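Long-range contacts in ferredoxin, 2Fe-2S (Aquifex aeolicus, PDB 1M2D), which carries one [2Fe-2S] cluster on a thioredoxin-like fold and transfers electrons in metabolic reactions, forming a homodimer in solution: residues Val6-Gln11 / Arg28-Ala33; Val10-Pro15 / Cys22-Ser27; Gln32-Lys37 / Glu80-Ile85; Val72-Val77 / Arg98-Lys103. The protein carries 1 engineered substitution. All blocks are in the same frame, centred on the assembly; numbering follows the deposited sequence.

Contact 1. Residues Val6-Gln11 / Arg28-Ala33. With FES (Fe2/s2 (inorganic) cluster), chain C.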
loop_
_atom_site.group_PDB
_atom_site.type_symbol
_atom_site.label_atom_id
_atom_site.label_comp_id
_atom_site.label_asym_id
_atom_site.label_seq_id
_atom_site.Cartn_x
_atom_site.Cartn_y
_atom_site.Cartn_z
ATOM N N VAL A 6 5.952 -2.603 -3.810
ATOM C CA VAL A 6 5.029 -3.665 -4.143
ATOM C C VAL A 6 4.039 -3.813 -2.983
ATOM O O VAL A 6 4.480 -3.996 -1.828
ATOM C CB VAL A 6 5.762 -5.009 -4.347
ATOM C CG1 VAL A 6 4.789 -6.105 -4.700
ATOM C CG2 VAL A 6 6.845 -4.847 -5.405
ATOM N N PHE A 7 2.768 -3.706 -3.254
ATOM C CA PHE A 7 1.699 -3.840 -2.284
ATOM C C PHE A 7 0.948 -5.136 -2.559
ATOM O O PHE A 7 0.434 -5.333 -3.678
ATOM C CB PHE A 7 0.747 -2.644 -2.394
ATOM C CG PHE A 7 1.372 -1.366 -1.934
ATOM C CD1 PHE A 7 1.980 -0.500 -2.845
ATOM C CD2 PHE A 7 1.423 -1.023 -0.580
ATOM C CE1 PHE A 7 2.587 0.665 -2.425
ATOM C CE2 PHE A 7 1.976 0.172 -0.164
ATOM C CZ PHE A 7 2.554 1.031 -1.088
ATOM N N VAL A 8 0.864 -5.995 -1.568
ATOM C CA VAL A 8 0.173 -7.278 -1.687
ATOM C C VAL A 8 -1.019 -7.269 -0.723
ATOM O O VAL A 8 -0.840 -7.141 0.475
ATOM C CB VAL A 8 1.092 -8.460 -1.338
ATOM C CG1 VAL A 8 0.352 -9.765 -1.528
ATOM C CG2 VAL A 8 2.315 -8.428 -2.218
ATOM N N CYS A 9 -2.233 -7.408 -1.279
ATOM C CA CYS A 9 -3.407 -7.504 -0.424
ATOM C C CYS A 9 -3.351 -8.835 0.339
ATOM O O CYS A 9 -3.290 -9.884 -0.290
ATOM C CB CYS A 9 -4.665 -7.407 -1.238
ATOM S SG CYS A 9 -6.138 -7.585 -0.186
ATOM N N VAL A 10 -3.388 -8.759 1.674
ATOM C CA VAL A 10 -3.388 -9.908 2.534
ATOM C C VAL A 10 -4.712 -10.025 3.323
ATOM O O VAL A 10 -4.788 -10.799 4.276
ATOM C CB VAL A 10 -2.175 -9.978 3.482
ATOM C CG1 VAL A 10 -0.892 -10.063 2.664
ATOM C CG2 VAL A 10 -2.154 -8.779 4.419
ATOM N N GLN A 11 -5.714 -9.252 2.920
ATOM C CA GLN A 11 -7.013 -9.250 3.571
ATOM C C GLN A 11 -7.642 -10.617 3.579
ATOM O O GLN A 11 -7.712 -11.299 2.569
ATOM C CB GLN A 11 -7.917 -8.324 2.788
ATOM C CG GLN A 11 -9.336 -8.136 3.315
ATOM C CD GLN A 11 -9.436 -7.124 4.417
ATOM O OE1 GLN A 11 -9.015 -5.952 4.236
ATOM N NE2 GLN A 11 -9.958 -7.539 5.566
ATOM N N ARG A 28 -1.490 -14.692 1.073
ATOM C CA ARG A 28 -0.408 -14.583 2.093
ATOM C C ARG A 28 0.793 -15.383 1.640
ATOM O O ARG A 28 1.892 -15.015 1.980
ATOM C CB ARG A 28 -0.938 -14.984 3.467
ATOM C CG ARG A 28 -1.997 -13.911 3.826
ATOM C CD ARG A 28 -2.561 -14.197 5.160
ATOM N NE ARG A 28 -3.515 -13.127 5.426
ATOM C CZ ARG A 28 -4.121 -13.194 6.595
ATOM N NH1 ARG A 28 -3.889 -14.182 7.428
ATOM N NH2 ARG A 28 -5.015 -12.261 6.918
ATOM N N GLU A 29 0.584 -16.467 0.872
ATOM C CA GLU A 29 1.705 -17.199 0.290
ATOM C C GLU A 29 2.398 -16.386 -0.818
ATOM O O GLU A 29 3.617 -16.474 -1.005
ATOM C CB GLU A 29 1.268 -18.550 -0.251
ATOM C CG GLU A 29 0.916 -19.415 0.943
ATOM C CD GLU A 29 -0.456 -19.209 1.438
ATOM O OE1 GLU A 29 -1.311 -18.483 0.915
ATOM O OE2 GLU A 29 -0.664 -19.870 2.486
ATOM N N VAL A 30 1.675 -15.563 -1.525
ATOM C CA VAL A 30 2.224 -14.593 -2.482
ATOM C C VAL A 30 3.134 -13.590 -1.775
ATOM O O VAL A 30 4.262 -13.334 -2.153
ATOM C CB VAL A 30 1.136 -13.880 -3.256
ATOM C CG1 VAL A 30 1.696 -12.752 -4.128
ATOM C CG2 VAL A 30 0.405 -14.886 -4.121
ATOM N N PHE A 31 2.604 -12.998 -0.696
ATOM C CA PHE A 31 3.331 -12.017 0.097
ATOM C C PHE A 31 4.611 -12.671 0.601
ATOM O O PHE A 31 5.724 -12.152 0.526
ATOM C CB PHE A 31 2.487 -11.479 1.255
ATOM C CG PHE A 31 3.220 -10.577 2.203
ATOM C CD1 PHE A 31 3.584 -9.296 1.808
ATOM C CD2 PHE A 31 3.569 -10.987 3.478
ATOM C CE1 PHE A 31 4.286 -8.473 2.650
ATOM C CE2 PHE A 31 4.306 -10.159 4.316
ATOM C CZ PHE A 31 4.671 -8.938 3.908
ATOM N N GLN A 32 4.537 -13.845 1.181
ATOM C CA GLN A 32 5.670 -14.611 1.694
ATOM C C GLN A 32 6.699 -14.836 0.566
ATOM O O GLN A 32 7.887 -14.697 0.772
ATOM C CB GLN A 32 5.207 -15.939 2.230
ATOM C CG GLN A 32 6.080 -17.078 2.731
ATOM C CD GLN A 32 5.118 -18.005 3.476
ATOM O OE1 GLN A 32 4.258 -18.597 2.814
ATOM N NE2 GLN A 32 5.194 -18.077 4.798
ATOM N N ALA A 33 6.258 -15.210 -0.607
ATOM C CA ALA A 33 7.163 -15.473 -1.733
ATOM C C ALA A 33 7.904 -14.205 -2.164
ATOM O O ALA A 33 9.120 -14.280 -2.411
ATOM C CB ALA A 33 6.441 -16.073 -2.899
HETATM FE FE1 FES C . -7.768 -8.231 -1.679
HETATM FE FE2 FES C . -10.226 -7.125 -1.772
HETATM S S1 FES C . -9.508 -8.731 -0.399
HETATM S S2 FES C . -8.466 -6.692 -3.109
#
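Val8 on strand 4-9 lies beside Phe31 of helix 27-40 with their CA atoms 6.0 Å apart, and past the strand's end Val10 approaches Arg28 at the start of the helix, CA to CA 5.6 Å. Between these two points the branched residues pack on the root of the phenylalanine: Val8 CG1 and Val10 CG1 each stop 3.9 Å from Phe31 CB, while Val8 CG1 also meets Val30 CG1. This is the first half of a beta-alpha-beta crossover, since the chain goes on from the helix into strand 48-53, parallel to 4-9, as in thioredoxin-like folds. At the cluster end the packing turns polar. The outstretched Arg28 side chain offers NE and NH2 to the single acceptor Val10 O, which lies in the guanidinium plane: NE sits at 2.9 Å on a lone pair and NH2 at 3.0 Å nearly along the C=O axis. Cys9, facing the other way, binds the cluster iron FE1 through SG at 2.3 Å, and Gln11 N donates to that same sulphur at 3.6 Å.

Contact 2. Residues Val10-Pro15 / Cys22-Ser27. With FES (Fe2/s2 (inorganic) cluster), chain C.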
loop_
_atom_site.group_PDB
_atom_site.type_symbol
_atom_site.label_atom_id
_atom_site.label_comp_id
_atom_site.label_asym_id
_atom_site.label_seq_id
_atom_site.Cartn_x
_atom_site.Cartn_y
_atom_site.Cartn_z
ATOM N N VAL A 10 -3.388 -8.759 1.674
ATOM C CA VAL A 10 -3.388 -9.908 2.534
ATOM C C VAL A 10 -4.712 -10.025 3.323
ATOM O O VAL A 10 -4.788 -10.799 4.276
ATOM C CB VAL A 10 -2.175 -9.978 3.482
ATOM C CG1 VAL A 10 -0.892 -10.063 2.664
ATOM C CG2 VAL A 10 -2.154 -8.779 4.419
ATOM N N GLN A 11 -5.714 -9.252 2.920
ATOM C CA GLN A 11 -7.013 -9.250 3.571
ATOM C C GLN A 11 -7.642 -10.617 3.579
ATOM O O GLN A 11 -7.712 -11.299 2.569
ATOM C CB GLN A 11 -7.917 -8.324 2.788
ATOM C CG GLN A 11 -9.336 -8.136 3.315
ATOM C CD GLN A 11 -9.436 -7.124 4.417
ATOM O OE1 GLN A 11 -9.015 -5.952 4.236
ATOM N NE2 GLN A 11 -9.958 -7.539 5.566
ATOM N N ASP A 12 -8.172 -10.978 4.743
ATOM C CA ASP A 12 -9.052 -12.120 4.839
ATOM C C ASP A 12 -10.453 -11.610 5.170
ATOM O O ASP A 12 -10.615 -10.514 5.629
ATOM C CB ASP A 12 -8.615 -13.114 5.898
ATOM C CG ASP A 12 -9.152 -14.524 5.620
ATOM O OD1 ASP A 12 -9.873 -14.802 4.622
ATOM O OD2 ASP A 12 -8.822 -15.342 6.487
ATOM N N ARG A 13 -11.438 -12.461 4.903
ATOM C CA ARG A 13 -12.858 -12.138 5.115
ATOM C C ARG A 13 -13.545 -13.392 5.687
ATOM O O ARG A 13 -13.100 -14.501 5.381
ATOM C CB ARG A 13 -13.617 -11.717 3.865
ATOM C CG ARG A 13 -13.079 -10.517 3.135
ATOM C CD ARG A 13 -13.607 -9.217 3.570
ATOM N NE ARG A 13 -13.317 -8.137 2.636
ATOM C CZ ARG A 13 -13.231 -6.876 2.998
ATOM N NH1 ARG A 13 -13.389 -6.432 4.221
ATOM N NH2 ARG A 13 -12.963 -6.052 1.994
ATOM N N PRO A 14 -14.626 -13.234 6.413
ATOM C CA PRO A 14 -15.452 -14.387 6.778
ATOM C C PRO A 14 -16.025 -15.067 5.547
ATOM O O PRO A 14 -16.162 -14.543 4.465
ATOM C CB PRO A 14 -16.554 -13.767 7.617
ATOM C CG PRO A 14 -16.074 -12.442 8.071
ATOM C CD PRO A 14 -15.125 -11.985 6.989
ATOM N N PRO A 15 -16.388 -16.350 5.715
ATOM C CA PRO A 15 -16.771 -17.186 4.583
ATOM C C PRO A 15 -17.975 -16.701 3.818
ATOM O O PRO A 15 -18.116 -16.998 2.637
ATOM C CB PRO A 15 -17.079 -18.563 5.161
ATOM C CG PRO A 15 -16.591 -18.545 6.557
ATOM C CD PRO A 15 -16.333 -17.121 6.957
ATOM N N CYS A 22 -8.468 -11.935 -0.828
ATOM C CA CYS A 22 -7.201 -12.338 -1.392
ATOM C C CYS A 22 -6.523 -13.417 -0.563
ATOM O O CYS A 22 -5.897 -14.330 -1.120
ATOM C CB CYS A 22 -6.319 -11.105 -1.579
ATOM S SG CYS A 22 -6.882 -9.989 -2.871
ATOM N N ALA A 23 -6.652 -13.361 0.765
ATOM C CA ALA A 23 -6.037 -14.407 1.602
ATOM C C ALA A 23 -6.632 -15.780 1.299
ATOM O O ALA A 23 -5.911 -16.772 1.210
ATOM C CB ALA A 23 -6.194 -14.088 3.060
ATOM N N GLN A 24 -7.942 -15.855 1.095
ATOM C CA GLN A 24 -8.572 -17.116 0.741
ATOM C C GLN A 24 -8.067 -17.646 -0.578
ATOM O O GLN A 24 -8.123 -18.836 -0.788
ATOM C CB GLN A 24 -10.079 -16.923 0.679
ATOM C CG GLN A 24 -10.675 -16.528 2.006
ATOM C CD GLN A 24 -12.121 -16.089 1.693
ATOM O OE1 GLN A 24 -12.723 -16.771 0.853
ATOM N NE2 GLN A 24 -12.515 -15.035 2.376
ATOM N N ARG A 25 -7.602 -16.757 -1.465
ATOM C CA ARG A 25 -7.138 -17.069 -2.801
ATOM C C ARG A 25 -5.617 -17.233 -2.870
ATOM O O ARG A 25 -5.075 -17.287 -3.945
ATOM C CB ARG A 25 -7.638 -16.009 -3.803
ATOM C CG ARG A 25 -9.143 -15.967 -4.003
ATOM C CD ARG A 25 -9.560 -14.921 -5.025
ATOM N NE ARG A 25 -10.942 -14.963 -5.442
ATOM C CZ ARG A 25 -11.972 -14.342 -4.858
ATOM N NH1 ARG A 25 -11.786 -13.589 -3.792
ATOM N NH2 ARG A 25 -13.196 -14.439 -5.326
ATOM N N GLY A 26 -4.964 -17.315 -1.734
ATOM C CA GLY A 26 -3.535 -17.654 -1.623
ATOM C C GLY A 26 -2.624 -16.467 -1.475
ATOM O O GLY A 26 -1.405 -16.633 -1.620
ATOM N N SER A 27 -3.142 -15.260 -1.100
ATOM C CA SER A 27 -2.270 -14.110 -1.190
ATOM C C SER A 27 -1.250 -14.039 -0.065
ATOM O O SER A 27 -0.257 -13.325 -0.236
ATOM C CB SER A 27 -3.065 -12.816 -1.233
ATOM O OG SER A 27 -3.635 -12.559 0.045
HETATM FE FE1 FES C . -7.768 -8.231 -1.679
HETATM FE FE2 FES C . -10.226 -7.125 -1.772
HETATM S S1 FES C . -9.508 -8.731 -0.399
HETATM S S2 FES C . -8.466 -6.692 -3.109
HETATM O O HOH W 1 -15.084 -15.021 2.103
#
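The cluster-binding loop between strand 4-9 and helix 27-40 folds back on itself where Gln11 meets Ala23: Ala23 N donates to Gln11 O at 2.9 Å, with the donor tilted 28° from the carbonyl plane. Beside this bond, with SG turned anti to the carbonyl carbon (chi1 -70°), Cys22 reaches the iron already held by Cys9. Gln11 brings CB within 3.6 Å of the sulphide S1. Its amide is fixed at both ends, NE2 giving a nearly straight bond (169°) to Asp12 O at 3.0 Å and OE1 accepting from Cys55 N, while the Arg13 guanidinium lays a face over CD. An alanine in place of Gln11 would probably leave Cys55 N and Asp12 O without these partners and open a gap beneath the arginine. Farther from the cluster, Asp12 CB touches Ala23 CB, and Asp12 OD1 takes a weak bond from Gln24 NE2 at 3.5 Å; its stronger partner is Ser21 OG, which also bonds Gln24 N. One water accepts from Gln24 NE2 and donates to Pro14 O, each at 2.6 Å. At the inner end Ser27 OG lies 3.6 Å from Val10 CA and bonds Cys9 O, so the start of helix 27-40 is tied to the end of strand 4-9, with Arg28 of that helix against Asp12 and Ala23.

Contact 3. Residues Gln32-Lys37 / Glu80-Ile85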
loop_
_atom_site.group_PDB
_atom_site.type_symbol
_atom_site.label_atom_id
_atom_site.label_comp_id
_atom_site.label_asym_id
_atom_site.label_seq_id
_atom_site.Cartn_x
_atom_site.Cartn_y
_atom_site.Cartn_z
ATOM N N GLN A 32 4.537 -13.845 1.181
ATOM C CA GLN A 32 5.670 -14.611 1.694
ATOM C C GLN A 32 6.699 -14.836 0.566
ATOM O O GLN A 32 7.887 -14.697 0.772
ATOM C CB GLN A 32 5.207 -15.939 2.230
ATOM C CG GLN A 32 6.080 -17.078 2.731
ATOM C CD GLN A 32 5.118 -18.005 3.476
ATOM O OE1 GLN A 32 4.258 -18.597 2.814
ATOM N NE2 GLN A 32 5.194 -18.077 4.798
ATOM N N ALA A 33 6.258 -15.210 -0.607
ATOM C CA ALA A 33 7.163 -15.473 -1.733
ATOM C C ALA A 33 7.904 -14.205 -2.164
ATOM O O ALA A 33 9.120 -14.280 -2.411
ATOM C CB ALA A 33 6.441 -16.073 -2.899
ATOM N N PHE A 34 7.218 -13.090 -2.183
ATOM C CA PHE A 34 7.914 -11.821 -2.437
ATOM C C PHE A 34 8.961 -11.488 -1.359
ATOM O O PHE A 34 10.075 -11.182 -1.662
ATOM C CB PHE A 34 6.995 -10.592 -2.575
ATOM C CG PHE A 34 6.351 -10.402 -3.939
ATOM C CD1 PHE A 34 5.018 -10.644 -4.162
ATOM C CD2 PHE A 34 7.120 -9.925 -5.005
ATOM C CE1 PHE A 34 4.382 -10.424 -5.367
ATOM C CE2 PHE A 34 6.486 -9.705 -6.208
ATOM C CZ PHE A 34 5.140 -9.943 -6.403
ATOM N N MET A 35 8.544 -11.620 -0.111
ATOM C CA MET A 35 9.506 -11.452 0.980
ATOM C C MET A 35 10.687 -12.432 0.890
ATOM O O MET A 35 11.832 -12.031 1.097
ATOM C CB MET A 35 8.827 -11.598 2.339
ATOM C CG MET A 35 7.819 -10.495 2.545
ATOM S SD MET A 35 8.532 -8.824 2.747
ATOM C CE MET A 35 8.990 -8.866 4.486
ATOM N N GLU A 36 10.472 -13.721 0.592
ATOM C CA GLU A 36 11.619 -14.629 0.463
ATOM C C GLU A 36 12.523 -14.208 -0.684
ATOM O O GLU A 36 13.753 -14.305 -0.622
ATOM C CB GLU A 36 11.158 -16.068 0.263
ATOM C CG GLU A 36 10.429 -16.599 1.485
ATOM C CD GLU A 36 9.855 -17.975 1.204
ATOM O OE1 GLU A 36 9.207 -18.434 2.163
ATOM O OE2 GLU A 36 10.066 -18.503 0.088
ATOM N N LYS A 37 11.978 -13.702 -1.782
ATOM C CA LYS A 37 12.891 -13.246 -2.836
ATOM C C LYS A 37 13.680 -11.990 -2.483
ATOM O O LYS A 37 14.900 -11.944 -2.641
ATOM C CB LYS A 37 12.093 -12.934 -4.093
ATOM C CG LYS A 37 11.488 -14.152 -4.768
ATOM C CD LYS A 37 12.597 -15.006 -5.391
ATOM C CE LYS A 37 12.723 -14.650 -6.861
ATOM N NZ LYS A 37 13.535 -15.658 -7.610
ATOM N N GLU A 80 3.652 -19.113 -7.475
ATOM C CA GLU A 80 4.489 -19.551 -8.589
ATOM C C GLU A 80 4.744 -18.466 -9.617
ATOM O O GLU A 80 5.623 -18.625 -10.457
ATOM C CB GLU A 80 3.835 -20.742 -9.327
ATOM C CG GLU A 80 3.710 -21.979 -8.472
ATOM C CD GLU A 80 2.533 -22.107 -7.546
ATOM O OE1 GLU A 80 1.763 -21.185 -7.284
ATOM O OE2 GLU A 80 2.370 -23.234 -7.005
ATOM N N ASP A 81 3.999 -17.358 -9.582
ATOM C CA ASP A 81 4.204 -16.253 -10.484
ATOM C C ASP A 81 5.166 -15.214 -9.911
ATOM O O ASP A 81 5.580 -14.318 -10.675
ATOM C CB ASP A 81 2.870 -15.525 -10.720
ATOM C CG ASP A 81 1.901 -16.431 -11.420
ATOM O OD1 ASP A 81 2.303 -17.074 -12.435
ATOM O OD2 ASP A 81 0.732 -16.441 -11.018
ATOM N N VAL A 82 5.495 -15.276 -8.650
ATOM C CA VAL A 82 6.291 -14.214 -8.037
ATOM C C VAL A 82 7.672 -14.133 -8.706
ATOM O O VAL A 82 8.163 -13.039 -8.962
ATOM C CB VAL A 82 6.362 -14.417 -6.529
ATOM C CG1 VAL A 82 7.415 -13.489 -5.916
ATOM C CG2 VAL A 82 4.974 -14.156 -5.931
ATOM N N ASP A 83 8.289 -15.268 -9.039
ATOM C CA ASP A 83 9.587 -15.175 -9.669
ATOM C C ASP A 83 9.545 -14.399 -10.983
ATOM O O ASP A 83 10.418 -13.600 -11.243
ATOM C CB ASP A 83 10.142 -16.549 -9.986
ATOM C CG ASP A 83 10.654 -17.264 -8.779
ATOM O OD1 ASP A 83 10.878 -16.654 -7.737
ATOM O OD2 ASP A 83 10.730 -18.460 -9.132
ATOM N N GLU A 84 8.517 -14.655 -11.801
ATOM C CA GLU A 84 8.448 -13.944 -13.089
ATOM C C GLU A 84 8.263 -12.479 -12.841
ATOM O O GLU A 84 8.851 -11.621 -13.536
ATOM C CB GLU A 84 7.343 -14.529 -13.965
ATOM C CG GLU A 84 7.381 -13.977 -15.357
ATOM C CD GLU A 84 6.302 -14.459 -16.322
ATOM O OE1 GLU A 84 5.512 -15.339 -15.954
ATOM O OE2 GLU A 84 6.264 -13.969 -17.469
ATOM N N ILE A 85 7.397 -12.090 -11.884
ATOM C CA ILE A 85 7.225 -10.656 -11.639
ATOM C C ILE A 85 8.539 -10.048 -11.150
ATOM O O ILE A 85 8.899 -8.950 -11.594
ATOM C CB ILE A 85 6.077 -10.437 -10.623
ATOM C CG1 ILE A 85 4.721 -10.871 -11.179
ATOM C CG2 ILE A 85 6.073 -8.982 -10.149
ATOM C CD1 ILE A 85 3.588 -10.927 -10.175
#
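Val82, near the start of helix 82-91, pushes into helix 27-40 beside Phe34, at a point where the two CA atoms are 6.3 Å apart. Its two methyls divide the work. CG1, anti to the backbone N (chi1 169°), stands over one face of the Phe34 ring in a CH-pi contact, 3.8 Å from the centroid and 15° off the ring normal, whereas CG2 reaches the same ring at CE1 and also rests 3.9 Å from Ala33 CB. Asp83, next along, points its CB away from the other helix, yet its carboxylate is approached by the bent chain of Lys37; Lys37 NZ and Asp83 OD1 form a salt bridge at 2.8 Å whose hydrogen bond is weak, and the position of that oxygen is less certain. Helices 27-40 and 82-91 lie on the same side of the central sheet, a pairing that belongs to the thioredoxin-like fold, and the phenylalanine fills the seam between them, with Ile50 of strand 48-53 and Val86 and Leu90 of helix 82-91 also against it. An alanine in place of Phe34 would probably open a gap there and leave Val82 CG1 without the ring face on which it sits. One turn beyond Val82, Ile85 brings CG2 to the ring edge, in its plane and 4.0 Å from Phe34 CZ, the two side chains crossing at about a right angle.

Contact 4. Residues Val72-Val77 / Arg98-Lys103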
loop_
_atom_site.group_PDB
_atom_site.type_symbol
_atom_site.label_atom_id
_atom_site.label_comp_id
_atom_site.label_asym_id
_atom_site.label_seq_id
_atom_site.Cartn_x
_atom_site.Cartn_y
_atom_site.Cartn_z
ATOM N N VAL A 72 1.053 -0.427 -11.892
ATOM C CA VAL A 72 0.632 -1.685 -12.484
ATOM C C VAL A 72 -0.119 -2.482 -11.442
ATOM O O VAL A 72 0.405 -2.780 -10.355
ATOM C CB VAL A 72 1.839 -2.484 -12.982
ATOM C CG1 VAL A 72 1.436 -3.868 -13.396
ATOM C CG2 VAL A 72 2.516 -1.740 -14.123
ATOM N N TRP A 73 -1.355 -2.834 -11.743
ATOM C CA TRP A 73 -2.198 -3.696 -10.912
ATOM C C TRP A 73 -2.204 -5.069 -11.531
ATOM O O TRP A 73 -2.568 -5.231 -12.696
ATOM C CB TRP A 73 -3.638 -3.170 -10.827
ATOM C CG TRP A 73 -3.766 -1.862 -10.072
ATOM C CD1 TRP A 73 -3.173 -0.674 -10.320
ATOM C CD2 TRP A 73 -4.592 -1.674 -8.903
ATOM N NE1 TRP A 73 -3.556 0.254 -9.388
ATOM C CE2 TRP A 73 -4.420 -0.336 -8.502
ATOM C CE3 TRP A 73 -5.420 -2.503 -8.166
ATOM C CZ2 TRP A 73 -5.072 0.171 -7.387
ATOM C CZ3 TRP A 73 -6.093 -1.994 -7.052
ATOM C CH2 TRP A 73 -5.903 -0.652 -6.686
ATOM N N TYR A 74 -1.818 -6.065 -10.743
ATOM C CA TYR A 74 -1.892 -7.469 -11.085
ATOM C C TYR A 74 -3.056 -8.116 -10.371
ATOM O O TYR A 74 -3.338 -7.798 -9.216
ATOM C CB TYR A 74 -0.595 -8.149 -10.657
ATOM C CG TYR A 74 0.656 -7.798 -11.390
ATOM C CD1 TYR A 74 1.761 -7.239 -10.750
ATOM C CD2 TYR A 74 0.762 -8.088 -12.753
ATOM C CE1 TYR A 74 2.918 -6.942 -11.438
ATOM C CE2 TYR A 74 1.945 -7.828 -13.417
ATOM C CZ TYR A 74 3.017 -7.263 -12.763
ATOM O OH TYR A 74 4.163 -7.011 -13.407
ATOM N N GLY A 75 -3.653 -9.097 -11.051
ATOM C CA GLY A 75 -4.639 -9.970 -10.455
ATOM C C GLY A 75 -4.301 -11.423 -10.627
ATOM O O GLY A 75 -3.424 -11.794 -11.423
ATOM N N GLN A 76 -4.977 -12.242 -9.852
ATOM C CA GLN A 76 -4.856 -13.696 -9.921
ATOM C C GLN A 76 -3.449 -14.187 -9.672
ATOM O O GLN A 76 -3.031 -15.199 -10.231
ATOM C CB GLN A 76 -5.389 -14.279 -11.241
ATOM C CG GLN A 76 -6.768 -13.777 -11.550
ATOM C CD GLN A 76 -7.149 -14.418 -12.890
ATOM O OE1 GLN A 76 -7.882 -15.346 -12.934
ATOM N NE2 GLN A 76 -6.553 -13.902 -13.973
ATOM N N VAL A 77 -2.671 -13.447 -8.869
ATOM C CA VAL A 77 -1.284 -13.813 -8.700
ATOM C C VAL A 77 -1.159 -15.075 -7.846
ATOM O O VAL A 77 -1.739 -15.163 -6.767
ATOM C CB VAL A 77 -0.490 -12.665 -8.071
ATOM C CG1 VAL A 77 0.981 -13.015 -7.944
ATOM C CG2 VAL A 77 -0.678 -11.388 -8.870
ATOM N N ARG A 98 0.435 -10.963 -18.808
ATOM C CA ARG A 98 -0.668 -11.896 -18.649
ATOM C C ARG A 98 -1.414 -11.719 -17.312
ATOM O O ARG A 98 -2.542 -12.190 -17.220
ATOM C CB ARG A 98 -0.187 -13.308 -18.783
ATOM C CG ARG A 98 0.737 -13.759 -17.717
ATOM C CD ARG A 98 1.217 -15.215 -17.971
ATOM N NE ARG A 98 2.234 -15.520 -16.985
ATOM C CZ ARG A 98 1.977 -15.983 -15.764
ATOM N NH1 ARG A 98 0.758 -16.309 -15.348
ATOM N NH2 ARG A 98 2.992 -16.162 -14.921
ATOM N N LEU A 99 -0.805 -11.106 -16.322
ATOM C CA LEU A 99 -1.434 -10.917 -15.004
ATOM C C LEU A 99 -1.950 -9.543 -14.782
ATOM O O LEU A 99 -2.544 -9.235 -13.740
ATOM C CB LEU A 99 -0.434 -11.309 -13.902
ATOM C CG LEU A 99 -0.063 -12.793 -13.889
ATOM C CD1 LEU A 99 1.005 -13.002 -12.817
ATOM C CD2 LEU A 99 -1.225 -13.694 -13.658
ATOM N N VAL A 100 -1.745 -8.602 -15.703
ATOM C CA VAL A 100 -2.159 -7.224 -15.489
ATOM C C VAL A 100 -3.657 -7.086 -15.552
ATOM O O VAL A 100 -4.286 -7.531 -16.517
ATOM C CB VAL A 100 -1.482 -6.282 -16.526
ATOM C CG1 VAL A 100 -2.003 -4.868 -16.437
ATOM C CG2 VAL A 100 0.024 -6.313 -16.381
ATOM N N ILE A 101 -4.238 -6.400 -14.562
ATOM C CA ILE A 101 -5.617 -5.973 -14.616
ATOM C C ILE A 101 -5.771 -4.475 -14.851
ATOM O O ILE A 101 -6.841 -4.105 -15.332
ATOM C CB ILE A 101 -6.389 -6.516 -13.410
ATOM C CG1 ILE A 101 -5.912 -5.936 -12.097
ATOM C CG2 ILE A 101 -6.385 -8.040 -13.448
ATOM C CD1 ILE A 101 -6.655 -6.429 -10.854
ATOM N N SER A 102 -4.798 -3.650 -14.569
ATOM C CA SER A 102 -4.846 -2.244 -14.887
ATOM C C SER A 102 -3.447 -1.699 -14.975
ATOM O O SER A 102 -2.573 -2.118 -14.219
ATOM C CB SER A 102 -5.581 -1.392 -13.848
ATOM O OG SER A 102 -5.606 -0.045 -14.306
ATOM N N LYS A 103 -3.195 -0.762 -15.880
ATOM C CA LYS A 103 -2.014 0.074 -15.847
ATOM C C LYS A 103 -2.529 1.530 -15.608
ATOM O O LYS A 103 -3.429 1.987 -16.365
ATOM C CB LYS A 103 -1.123 0.057 -17.048
ATOM C CG LYS A 103 -0.930 -0.994 -18.054
ATOM C CD LYS A 103 -0.128 -0.594 -19.280
ATOM C CE LYS A 103 -0.472 -1.553 -20.402
ATOM N NZ LYS A 103 -1.199 -0.877 -21.502
#
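Tyr74 and Leu99 form the apolar centre, with the tyrosine CD2 3.6 Å from Leu99 CB and the two side chains at about a right angle. Val100 CG2 joins them, 3.8 Å from Tyr74 CE2, and also meets Val72 CG1, which itself covers a face of the tyrosine ring. The phenol reaches past this apolar group to His89 ND1 and Val96 N, to both of which its OH is hydrogen-bonded. Strands 72-74 and 100-102 run antiparallel here at one margin of the sheet, and a classic beta bulge puts both Ile101 and Ser102 opposite Trp73. Trp73 O therefore takes two bonds, from Ile101 N at 2.8 Å and a weak one from Ser102 N at 3.3 Å. Gly75 N donates to Leu99 O at 2.9 Å; a CB on this glycine would clash with Ile101 CG2. Toward the far end of the pairing, Trp73 N gives an almost straight bond (171°) to Ser102 O, and the indole continues outward to the His5 ring of the second subunit.

Contacts 1 and 3 share helix 27-40, the first setting it on strand 4-9 and the second on helix 82-91; Val8 CG2 touches Phe34 CD1, so both feed one apolar interior. Contact 3, its centre about 8 Å from that of the chain, adds a charged pair at its outer side. Contact 2 is the polar extension of contact 1 toward the cluster: its centre lies about 13 Å from the centre of the chain, against about 6 Å for that of contact 1, and it relies on backbone, amide and water bonds. Contact 4, at the sheet margin, depends on strand pairing and buries the most surface. Arg98 NH2 couples contacts 3 and 4 through salt bridges to Asp81 and Glu84.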